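Local coordinates for 4-phosphoerythronate dehydrogenase (Lactobacillus jensenii, PDB 4PRK) that catalyses the NAD-dependent interconversion of D-lactate and pyruvate, as a D-lactate dehydrogenase of the D-isomer-specific 2-hydroxyacid dehydrogenase family, at the interface of chains A and B. Residues are numbered along the deposited sequence; one frame, centred on the assembly and turned at random. Chains: chain A/B, 4-phosphoerythronate dehydrogenase.

The interface of chains A and B. Residues chain A 105, 108-109, 112, 296-297, 299-300; chain B 119, 121, 142-143.
NH1 of B:Arg119 is gripped by the backbone carbonyl A:Ala105 O at 2.9 Å and by a water molecule that also joins the carboxylate oxygen OE1 of A:Glu108 to the carbonyl B:Asn142 O. Its sister nitrogen NH2 donates to A:Ala297 O at 2.7 Å; that oxygen lies in the guanidinium plane, although the nitrogen itself stands above the carbonyl plane. Arginine suits the place because its splayed N-H groups reach two separate backbone stretches of chain A at once. Bends at chi2 (-48°) and chi3 (-61°) fold the chain towards them, while CB of A:Met109 lies over one guanidinium face, near its rim. A leucine in place of B:Arg119 would probably leave the carbonyls of A:Ala105 and A:Ala297 without their partners across the interface and deprive the bridging water of a donor. The carboxylate of A:Glu108, held through that water, may add a favourable charge, since OE1 is 4.7 Å from NH1. Beside this polar centre, the hydroxyl OG1 of A:Thr300, a ready donor, gives its hydrogen bond to OE2 of B:Glu143 at 2.6 Å, meeting it from above the carboxylate plane as the two side chains cross at about a right angle; the long glutamate chain, bent at chi2, carries OE2 there. Threonine also offers carbon: its CB packs 3.7 Å from CA of B:Asn142. On the other flank A:Met109 and B:Ile121 meet tip to tip, the unbranched, bent methionine chain bringing its weakly polar SD to 3.8 Å from the apolar CD1. Two-fold symmetry repeats the contact with chains exchanged across this probable dimer interface. Helix 103-118 of chain A and the loop leading into helix 301-319 together receive B:Arg119 from the C-terminal end of its own helix 103-119.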
loop_
_atom_site.group_PDB
_atom_site.type_symbol
_atom_site.label_atom_id
_atom_site.label_comp_id
_atom_site.label_asym_id
_atom_site.label_seq_id
_atom_site.Cartn_x
_atom_site.Cartn_y
_atom_site.Cartn_z
ATOM N N ALA A 105 -0.010 -3.023 16.944
ATOM C CA ALA A 105 -0.563 -2.222 18.047
ATOM C C ALA A 105 0.405 -1.107 18.360
ATOM O O ALA A 105 0.072 0.063 18.361
ATOM C CB ALA A 105 -0.784 -3.074 19.280
ATOM N N GLU A 108 1.187 1.369 15.345
ATOM C CA GLU A 108 0.066 2.262 15.033
ATOM C C GLU A 108 -0.035 3.400 16.033
ATOM O O GLU A 108 -0.464 4.531 15.710
ATOM C CB GLU A 108 -1.250 1.462 14.924
ATOM C CG GLU A 108 -1.361 0.673 13.631
ATOM C CD GLU A 108 -2.641 -0.144 13.461
ATOM O OE1 GLU A 108 -3.641 0.078 14.198
ATOM O OE2 GLU A 108 -2.681 -0.975 12.523
ATOM N N MET A 109 0.387 3.139 17.246
ATOM C CA MET A 109 0.385 4.192 18.281
ATOM C C MET A 109 1.487 5.216 17.872
ATOM O O MET A 109 1.276 6.430 17.848
ATOM C CB MET A 109 0.621 3.608 19.695
ATOM C CG MET A 109 0.747 4.659 20.786
ATOM S SD MET A 109 -0.782 5.606 21.020
ATOM C CE MET A 109 -1.133 5.148 22.705
ATOM N N THR A 112 0.182 7.148 14.788
ATOM C CA THR A 112 -0.900 8.020 15.222
ATOM C C THR A 112 -0.352 9.249 15.924
ATOM O O THR A 112 -0.748 10.407 15.628
ATOM C CB THR A 112 -1.812 7.259 16.219
ATOM O OG1 THR A 112 -2.532 6.270 15.525
ATOM C CG2 THR A 112 -2.776 8.132 16.872
ATOM N N SER A 296 0.758 2.615 26.849
ATOM C CA SER A 296 -0.366 1.902 26.351
ATOM C C SER A 296 -0.272 1.607 24.836
ATOM O O SER A 296 -1.311 1.277 24.181
ATOM C CB SER A 296 -1.629 2.710 26.700
ATOM O OG SER A 296 -1.638 4.045 26.111
ATOM N N ALA A 297 0.908 1.753 24.216
ATOM C CA ALA A 297 0.955 1.449 22.740
ATOM C C ALA A 297 0.444 0.004 22.503
ATOM O O ALA A 297 -0.254 -0.296 21.542
ATOM C CB ALA A 297 2.359 1.625 22.169
ATOM N N PHE A 299 -1.910 -1.585 23.955
ATOM C CA PHE A 299 -3.169 -1.936 24.619
ATOM C C PHE A 299 -4.326 -1.962 23.606
ATOM O O PHE A 299 -5.136 -0.981 23.530
ATOM C CB PHE A 299 -3.405 -0.929 25.768
ATOM C CG PHE A 299 -4.591 -1.236 26.646
ATOM C CD1 PHE A 299 -4.866 -2.532 27.063
ATOM C CD2 PHE A 299 -5.388 -0.210 27.117
ATOM C CE1 PHE A 299 -5.962 -2.791 27.862
ATOM C CE2 PHE A 299 -6.469 -0.466 27.937
ATOM C CZ PHE A 299 -6.741 -1.764 28.319
ATOM N N THR A 300 -4.351 -3.021 22.783
ATOM C CA THR A 300 -5.489 -3.340 21.900
ATOM C C THR A 300 -6.063 -4.701 22.281
ATOM O O THR A 300 -5.464 -5.442 23.052
ATOM C CB THR A 300 -5.050 -3.452 20.441
ATOM O OG1 THR A 300 -4.118 -4.541 20.313
ATOM C CG2 THR A 300 -4.346 -2.163 20.034
ATOM N N ARG B 119 -7.175 5.543 19.375
ATOM C CA ARG B 119 -6.244 5.192 20.419
ATOM C C ARG B 119 -6.592 5.864 21.767
ATOM O O ARG B 119 -5.920 5.609 22.791
ATOM C CB ARG B 119 -4.847 5.598 19.995
ATOM C CG ARG B 119 -4.281 4.912 18.772
ATOM C CD ARG B 119 -4.411 3.403 18.743
ATOM N NE ARG B 119 -3.713 2.826 19.857
ATOM C CZ ARG B 119 -2.887 1.798 19.817
ATOM N NH1 ARG B 119 -2.610 1.198 18.687
ATOM N NH2 ARG B 119 -2.290 1.409 20.933
ATOM N N ILE B 121 -6.270 8.844 23.021
ATOM C CA ILE B 121 -5.104 9.429 23.636
ATOM C C ILE B 121 -5.573 10.547 24.527
ATOM O O ILE B 121 -5.008 10.734 25.585
ATOM C CB ILE B 121 -4.070 9.873 22.572
ATOM C CG1 ILE B 121 -3.486 8.602 21.937
ATOM C CG2 ILE B 121 -2.963 10.752 23.180
ATOM C CD1 ILE B 121 -2.660 8.843 20.688
ATOM N N ASN B 142 -7.866 -0.821 19.325
ATOM C CA ASN B 142 -7.681 -1.892 18.369
ATOM C C ASN B 142 -6.883 -1.416 17.172
ATOM O O ASN B 142 -6.785 -0.202 16.909
ATOM C CB ASN B 142 -9.033 -2.432 17.939
ATOM C CG ASN B 142 -8.998 -3.922 17.636
ATOM O OD1 ASN B 142 -8.025 -4.617 17.897
ATOM N ND2 ASN B 142 -10.079 -4.413 17.088
ATOM N N GLU B 143 -6.305 -2.364 16.441
ATOM C CA GLU B 143 -5.533 -2.045 15.245
ATOM C C GLU B 143 -6.478 -1.601 14.156
ATOM O O GLU B 143 -7.656 -2.058 14.087
ATOM C CB GLU B 143 -4.706 -3.236 14.758
ATOM C CG GLU B 143 -3.643 -3.690 15.759
ATOM C CD GLU B 143 -4.135 -4.531 16.935
ATOM O OE1 GLU B 143 -5.279 -5.024 16.916
ATOM O OE2 GLU B 143 -3.340 -4.740 17.875
HETATM O O HOH W 1 -4.193 1.239 16.376
#